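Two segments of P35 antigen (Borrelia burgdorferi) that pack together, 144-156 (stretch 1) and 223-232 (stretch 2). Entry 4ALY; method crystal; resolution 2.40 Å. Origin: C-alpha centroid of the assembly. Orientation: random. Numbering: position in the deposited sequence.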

ATOM      1  N   GLY A 144      11.238  11.681   0.473  1.00 17.95           N
ATOM      2  CA  GLY A 144      12.653  11.360   0.645  1.00 18.40           C
ATOM      3  C   GLY A 144      12.913   9.850   0.693  1.00 18.46           C
ATOM      4  O   GLY A 144      13.849   9.332   0.093  1.00 19.17           O
ATOM      5  N   LYS A 145      12.097   9.195   1.494  1.00 17.72           N
ATOM      6  CA  LYS A 145      12.038   7.783   1.675  1.00 19.17           C
ATOM      7  C   LYS A 145      11.642   7.112   0.320  1.00 18.61           C
ATOM      8  O   LYS A 145      12.302   6.156  -0.143  1.00 17.47           O
ATOM      9  CB  LYS A 145      10.992   7.561   2.731  1.00 21.15           C
ATOM     10  CG  LYS A 145      10.687   6.136   3.091  1.00 29.87           C
ATOM     11  CD  LYS A 145      10.355   6.107   4.595  1.00 39.82           C
ATOM     12  CE  LYS A 145      11.325   7.004   5.411  1.00 37.28           C
ATOM     13  NZ  LYS A 145      10.824   7.209   6.809  1.00 37.69           N
ATOM     14  N   ILE A 146      10.632   7.666  -0.348  1.00 16.60           N
ATOM     15  CA  ILE A 146      10.254   7.173  -1.663  1.00 16.11           C
ATOM     16  C   ILE A 146      11.424   7.218  -2.635  1.00 16.36           C
ATOM     17  O   ILE A 146      11.622   6.277  -3.382  1.00 17.20           O
ATOM     18  CB  ILE A 146       9.072   7.935  -2.221  1.00 15.65           C
ATOM     19  CG1 ILE A 146       7.837   7.603  -1.344  1.00 13.63           C
ATOM     20  CG2 ILE A 146       8.804   7.529  -3.677  1.00 15.80           C
ATOM     21  CD1 ILE A 146       6.770   8.633  -1.533  1.00 12.89           C
ATOM     22  N   PHE A 147      12.202   8.289  -2.593  1.00 14.80           N
ATOM     23  CA  PHE A 147      13.257   8.486  -3.518  1.00 13.51           C
ATOM     24  C   PHE A 147      14.399   7.519  -3.189  1.00 14.97           C
ATOM     25  O   PHE A 147      15.005   6.975  -4.119  1.00 13.81           O
ATOM     26  CB  PHE A 147      13.741   9.949  -3.510  1.00 11.34           C
ATOM     27  CG  PHE A 147      14.968  10.163  -4.341  1.00 10.70           C
ATOM     28  CD1 PHE A 147      14.867  10.213  -5.717  1.00 10.70           C
ATOM     29  CD2 PHE A 147      16.256  10.167  -3.748  1.00 10.15           C
ATOM     30  CE1 PHE A 147      16.025  10.359  -6.493  1.00 10.63           C
ATOM     31  CE2 PHE A 147      17.393  10.316  -4.487  1.00  9.71           C
ATOM     32  CZ  PHE A 147      17.290  10.399  -5.881  1.00 10.44           C
ATOM     33  N   ASN A 148      14.728   7.372  -1.883  1.00 17.93           N
ATOM     34  CA  ASN A 148      15.846   6.505  -1.407  1.00 18.94           C
ATOM     35  C   ASN A 148      15.557   4.998  -1.650  1.00 17.97           C
ATOM     36  O   ASN A 148      16.431   4.291  -2.174  1.00 18.72           O
ATOM     37  CB  ASN A 148      16.259   6.819   0.053  1.00 22.55           C
ATOM     38  CG  ASN A 148      16.890   8.224   0.208  1.00 27.33           C
ATOM     39  OD1 ASN A 148      17.850   8.578  -0.500  1.00 30.22           O
ATOM     40  ND2 ASN A 148      16.312   9.051   1.077  1.00 26.24           N
ATOM     41  N   LEU A 149      14.352   4.537  -1.279  1.00 16.79           N
ATOM     42  CA  LEU A 149      13.822   3.210  -1.644  1.00 16.28           C
ATOM     43  C   LEU A 149      14.028   2.962  -3.123  1.00 17.80           C
ATOM     44  O   LEU A 149      14.699   1.968  -3.493  1.00 19.26           O
ATOM     45  CB  LEU A 149      12.338   3.057  -1.350  1.00 16.24           C
ATOM     46  CG  LEU A 149      11.722   1.603  -1.494  1.00 18.57           C
ATOM     47  CD1 LEU A 149      12.536   0.533  -0.689  1.00 16.67           C
ATOM     48  CD2 LEU A 149      10.238   1.517  -1.096  1.00 14.23           C
ATOM     49  N   GLY A 150      13.546   3.909  -3.946  1.00 15.90           N
ATOM     50  CA  GLY A 150      13.581   3.829  -5.365  1.00 15.28           C
ATOM     51  C   GLY A 150      14.930   3.719  -5.999  1.00 16.92           C
ATOM     52  O   GLY A 150      15.025   3.078  -7.058  1.00 20.37           O
ATOM     53  N   GLN A 151      15.957   4.369  -5.433  1.00 15.57           N
ATOM     54  CA  GLN A 151      17.329   4.275  -5.946  1.00 16.41           C
ATOM     55  C   GLN A 151      17.944   2.878  -5.668  1.00 17.54           C
ATOM     56  O   GLN A 151      18.760   2.332  -6.458  1.00 17.17           O
ATOM     57  CB  GLN A 151      18.242   5.385  -5.380  1.00 17.58           C
ATOM     58  CG  GLN A 151      17.855   6.805  -5.829  1.00 20.70           C
ATOM     59  CD  GLN A 151      17.870   6.990  -7.368  1.00 25.57           C
ATOM     60  OE1 GLN A 151      16.790   6.988  -8.096  1.00 23.55           O
ATOM     61  NE2 GLN A 151      19.111   7.140  -7.897  1.00 24.10           N
ATOM     62  N   ILE A 152      17.551   2.299  -4.542  1.00 16.05           N
ATOM     63  CA  ILE A 152      18.015   1.003  -4.178  1.00 15.10           C
ATOM     64  C   ILE A 152      17.315  -0.064  -5.059  1.00 15.67           C
ATOM     65  O   ILE A 152      17.945  -0.991  -5.549  1.00 14.12           O
ATOM     66  CB  ILE A 152      17.687   0.824  -2.701  1.00 14.92           C
ATOM     67  CG1 ILE A 152      18.511   1.846  -1.849  1.00 14.75           C
ATOM     68  CG2 ILE A 152      17.782  -0.620  -2.240  1.00 12.52           C
ATOM     69  CD1 ILE A 152      18.017   1.855  -0.418  1.00 14.14           C
ATOM     70  N   LEU A 153      16.002   0.075  -5.237  1.00 15.48           N
ATOM     71  CA  LEU A 153      15.215  -0.900  -5.957  1.00 14.68           C
ATOM     72  C   LEU A 153      15.527  -0.826  -7.449  1.00 15.35           C
ATOM     73  O   LEU A 153      15.357  -1.797  -8.135  1.00 17.28           O
ATOM     74  CB  LEU A 153      13.719  -0.700  -5.720  1.00 13.51           C
ATOM     75  CG  LEU A 153      13.138  -1.047  -4.345  1.00 12.59           C
ATOM     76  CD1 LEU A 153      11.626  -0.823  -4.300  1.00 11.61           C
ATOM     77  CD2 LEU A 153      13.520  -2.420  -3.807  1.00 11.36           C
ATOM     78  N   SER A 154      16.015   0.306  -7.929  1.00 15.65           N
ATOM     79  CA  SER A 154      16.407   0.462  -9.307  1.00 15.11           C
ATOM     80  C   SER A 154      17.652  -0.365  -9.547  1.00 16.81           C
ATOM     81  O   SER A 154      17.945  -0.739 -10.704  1.00 18.85           O
ATOM     82  CB  SER A 154      16.821   1.899  -9.566  1.00 15.30           C
ATOM     83  OG  SER A 154      15.714   2.712  -9.816  1.00 15.43           O
ATOM     84  N   LYS A 155      18.425  -0.627  -8.502  1.00 16.37           N
ATOM     85  CA  LYS A 155      19.648  -1.395  -8.724  1.00 17.57           C
ATOM     86  C   LYS A 155      19.225  -2.829  -9.049  1.00 17.96           C
ATOM     87  O   LYS A 155      19.801  -3.429  -9.946  1.00 17.04           O
ATOM     88  CB  LYS A 155      20.594  -1.321  -7.549  1.00 18.82           C
ATOM     89  CG  LYS A 155      21.259   0.046  -7.413  1.00 22.39           C
ATOM     90  CD  LYS A 155      22.452  -0.070  -6.487  1.00 27.52           C
ATOM     91  CE  LYS A 155      23.508   0.956  -6.862  1.00 32.54           C
ATOM     92  NZ  LYS A 155      24.401   1.118  -5.696  1.00 31.05           N
ATOM     93  N   LEU A 156      18.177  -3.327  -8.361  1.00 17.17           N
ATOM     94  CA  LEU A 156      17.612  -4.643  -8.605  1.00 16.76           C
ATOM     95  C   LEU A 156      16.803  -4.699  -9.897  1.00 17.12           C
ATOM     96  O   LEU A 156      16.864  -5.678 -10.628  1.00 18.37           O
ATOM     97  CB  LEU A 156      16.675  -5.038  -7.470  1.00 15.26           C
ATOM     98  CG  LEU A 156      17.270  -5.415  -6.132  1.00 14.78           C
ATOM     99  CD1 LEU A 156      16.194  -5.549  -5.040  1.00 12.70           C
ATOM    100  CD2 LEU A 156      18.155  -6.685  -6.281  1.00 14.94           C
ATOM    101  N   ASP A 223       9.736  -2.258   7.118  1.00 22.07           N
ATOM    102  CA  ASP A 223      10.682  -3.048   6.292  1.00 23.67           C
ATOM    103  C   ASP A 223      11.398  -2.144   5.287  1.00 22.73           C
ATOM    104  O   ASP A 223      12.521  -2.428   4.908  1.00 23.13           O
ATOM    105  CB  ASP A 223      10.028  -4.251   5.572  1.00 25.11           C
ATOM    106  CG  ASP A 223       9.546  -5.355   6.533  1.00 25.40           C
ATOM    107  OD1 ASP A 223      10.087  -5.472   7.642  1.00 26.28           O
ATOM    108  OD2 ASP A 223       8.604  -6.095   6.174  1.00 26.09           O
ATOM    109  N   THR A 224      10.776  -1.013   4.954  1.00 23.02           N
ATOM    110  CA  THR A 224      11.258  -0.101   3.910  1.00 23.00           C
ATOM    111  C   THR A 224      12.392   0.661   4.464  1.00 21.96           C
ATOM    112  O   THR A 224      13.416   0.803   3.809  1.00 24.45           O
ATOM    113  CB  THR A 224      10.244   0.994   3.518  1.00 21.97           C
ATOM    114  OG1 THR A 224       9.052   0.412   3.090  1.00 19.92           O
ATOM    115  CG2 THR A 224      10.728   1.677   2.355  1.00 25.85           C
ATOM    116  N   ASP A 225      12.184   1.211   5.649  1.00 22.31           N
ATOM    117  CA  ASP A 225      13.216   1.952   6.366  1.00 21.74           C
ATOM    118  C   ASP A 225      14.390   1.024   6.662  1.00 20.90           C
ATOM    119  O   ASP A 225      15.513   1.450   6.531  1.00 21.81           O
ATOM    120  CB  ASP A 225      12.667   2.475   7.696  1.00 22.47           C
ATOM    121  CG  ASP A 225      11.587   3.555   7.516  1.00 24.87           C
ATOM    122  OD1 ASP A 225      11.669   4.392   6.570  1.00 28.16           O
ATOM    123  OD2 ASP A 225      10.682   3.616   8.369  1.00 25.11           O
ATOM    124  N   ASP A 226      14.145  -0.229   7.048  1.00 19.39           N
ATOM    125  CA  ASP A 226      15.277  -1.090   7.435  1.00 21.72           C
ATOM    126  C   ASP A 226      16.124  -1.413   6.227  1.00 21.57           C
ATOM    127  O   ASP A 226      17.375  -1.511   6.321  1.00 19.22           O
ATOM    128  CB  ASP A 226      14.851  -2.393   8.150  1.00 22.16           C
ATOM    129  CG  ASP A 226      14.162  -2.140   9.497  1.00 23.03           C
ATOM    130  OD1 ASP A 226      14.427  -1.137  10.183  1.00 23.77           O
ATOM    131  OD2 ASP A 226      13.340  -2.955   9.898  1.00 26.40           O
ATOM    132  N   LEU A 227      15.436  -1.543   5.086  1.00 21.51           N
ATOM    133  CA  LEU A 227      16.116  -1.854   3.836  1.00 20.87           C
ATOM    134  C   LEU A 227      17.040  -0.670   3.490  1.00 20.05           C
ATOM    135  O   LEU A 227      18.208  -0.882   3.176  1.00 21.78           O
ATOM    136  CB  LEU A 227      15.106  -2.118   2.716  1.00 22.48           C
ATOM    137  CG  LEU A 227      15.847  -2.303   1.374  1.00 25.15           C
ATOM    138  CD1 LEU A 227      16.837  -3.494   1.503  1.00 23.43           C
ATOM    139  CD2 LEU A 227      14.878  -2.421   0.189  1.00 21.59           C
ATOM    140  N   ILE A 228      16.523   0.554   3.589  1.00 18.12           N
ATOM    141  CA  ILE A 228      17.267   1.781   3.354  1.00 17.82           C
ATOM    142  C   ILE A 228      18.485   1.810   4.304  1.00 20.47           C
ATOM    143  O   ILE A 228      19.616   2.086   3.858  1.00 21.58           O
ATOM    144  CB  ILE A 228      16.334   3.016   3.586  1.00 17.80           C
ATOM    145  CG1 ILE A 228      15.253   3.144   2.472  1.00 16.68           C
ATOM    146  CG2 ILE A 228      17.113   4.335   3.801  1.00 17.56           C
ATOM    147  CD1 ILE A 228      14.348   4.395   2.611  1.00 15.32           C
ATOM    148  N   ASP A 229      18.277   1.509   5.593  1.00 20.73           N
ATOM    149  CA  ASP A 229      19.402   1.495   6.571  1.00 22.97           C
ATOM    150  C   ASP A 229      20.383   0.413   6.241  1.00 23.34           C
ATOM    151  O   ASP A 229      21.539   0.711   6.194  1.00 27.70           O
ATOM    152  CB  ASP A 229      18.958   1.316   8.054  1.00 22.54           C
ATOM    153  CG  ASP A 229      18.062   2.451   8.542  1.00 24.25           C
ATOM    154  OD1 ASP A 229      18.257   3.631   8.151  1.00 25.62           O
ATOM    155  OD2 ASP A 229      17.143   2.175   9.330  1.00 28.02           O
ATOM    156  N   GLU A 230      19.943  -0.838   6.027  1.00 23.53           N
ATOM    157  CA  GLU A 230      20.861  -1.930   5.694  1.00 24.98           C
ATOM    158  C   GLU A 230      21.662  -1.556   4.455  1.00 26.06           C
ATOM    159  O   GLU A 230      22.874  -1.678   4.448  1.00 27.13           O
ATOM    160  CB  GLU A 230      20.099  -3.248   5.512  1.00 29.80           C
ATOM    161  CG  GLU A 230      19.216  -3.589   6.727  1.00 31.49           C
ATOM    162  CD  GLU A 230      18.047  -4.552   6.446  1.00 37.33           C
ATOM    163  OE1 GLU A 230      17.955  -5.179   5.361  1.00 39.70           O
ATOM    164  OE2 GLU A 230      17.189  -4.701   7.344  1.00 40.85           O
ATOM    165  N   TYR A 231      21.009  -1.006   3.430  1.00 25.99           N
ATOM    166  CA  TYR A 231      21.731  -0.559   2.256  1.00 25.58           C
ATOM    167  C   TYR A 231      22.811   0.500   2.564  1.00 29.05           C
ATOM    168  O   TYR A 231      24.013   0.289   2.243  1.00 28.03           O
ATOM    169  CB  TYR A 231      20.756  -0.102   1.184  1.00 23.63           C
ATOM    170  CG  TYR A 231      21.424   0.408  -0.074  1.00 22.76           C
ATOM    171  CD1 TYR A 231      21.761   1.785  -0.220  1.00 24.01           C
ATOM    172  CD2 TYR A 231      21.705  -0.460  -1.121  1.00 19.85           C
ATOM    173  CE1 TYR A 231      22.357   2.267  -1.378  1.00 22.57           C
ATOM    174  CE2 TYR A 231      22.311  -0.009  -2.274  1.00 20.32           C
ATOM    175  CZ  TYR A 231      22.622   1.340  -2.410  1.00 23.37           C
ATOM    176  OH  TYR A 231      23.208   1.742  -3.578  1.00 23.57           O
ATOM    177  N   ASN A 232      22.423   1.591   3.244  1.00 30.72           N
ATOM    178  CA  ASN A 232      23.381   2.695   3.567  1.00 31.63           C
ATOM    179  C   ASN A 232      24.524   2.178   4.479  1.00 32.61           C
ATOM    180  O   ASN A 232      25.659   2.611   4.364  1.00 34.88           O
ATOM    181  CB  ASN A 232      22.685   3.992   4.152  1.00 30.76           C
ATOM    182  CG  ASN A 232      21.573   4.597   3.244  1.00 29.88           C
ATOM    183  OD1 ASN A 232      20.580   5.144   3.730  1.00 33.46           O
ATOM    184  ND2 ASN A 232      21.733   4.502   1.958  1.00 29.57           N
TER

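How does the contact begin at the N-terminal end of stretch 2? The two helices cross at 60°, their axes 9.8 Å apart at the closest point, and Thr224 and Asp225 meet the early turns of stretch 1. The CA-to-CB bond of Thr224 points toward the other helix, and its methyl CG2 lies 3.5 Å from Leu149 CD2. A threonine suits this buried place because its methyl can face a leucine while its hydroxyl, OG1, finds a hydrogen bond elsewhere in the structure. Asp225 starts out sideways, but its carboxylate reaches back to a salt bridge, with OD1 3.0 Å from Lys145 NZ. The lysine, also sideways at CB, brings its end across to meet it. The position of OD1 is less certain than most, so the pairing of charges says more than the exact distance.

What fills the middle of the interface? Leu227 points toward stretch 1 and is buried there, with its CD2 methyl serving three neighbours: it lies 3.9 Å from Leu149 CD1, 4.2 Å from Ile152 CG2 and 4.2 Å from Leu153 CD2. Leu153 sets out away from stretch 2, yet the end of its side chain comes nearer. Branched aliphatic side chains suit this place, since they bury methyl groups against one another and leave no polar group to satisfy.

How does Ile228 lock into the other helix? It acts as a knob, its side chain sitting in a hole formed by Lys145, Asn148, Leu149 and Ile152. The backbones come near here, the CA atoms of Ile228 and Leu149 being 6.2 Å apart. Ile228, with chi1 m and chi2 t, carries its CD1 to within 4.0 Å of Asn148 CB and 4.1 Å of Lys145 CG. Asn148 and Lys145 thus offer aliphatic carbon to the knob, though the backbone of stretch 1 is also close, with Lys145 O and Leu149 N each 3.9 Å from Ile228 CD1, while Ile152 CD1 packs 4.2 Å from Ile228 CG1.

Why does a tyrosine suit the end of stretch 2? Tyr231, pointing toward stretch 1 with chi1 t, offers both an apolar face and a polar tip. Ile152 CG1 sits over one face in a CH-pi contact, 3.7 Å from the centroid of the Tyr231 ring and 14° off its normal. At the ring edge, Lys155 NZ donates a short hydrogen bond of 2.5 Å to Tyr231 OH, its largely extended chain spanning the distance from the helix. Ile152, with 93 Å² covered, is the most extensively covered residue of the contact, and Tyr231 follows with 83 Å²; together the stretches bury 565 Å².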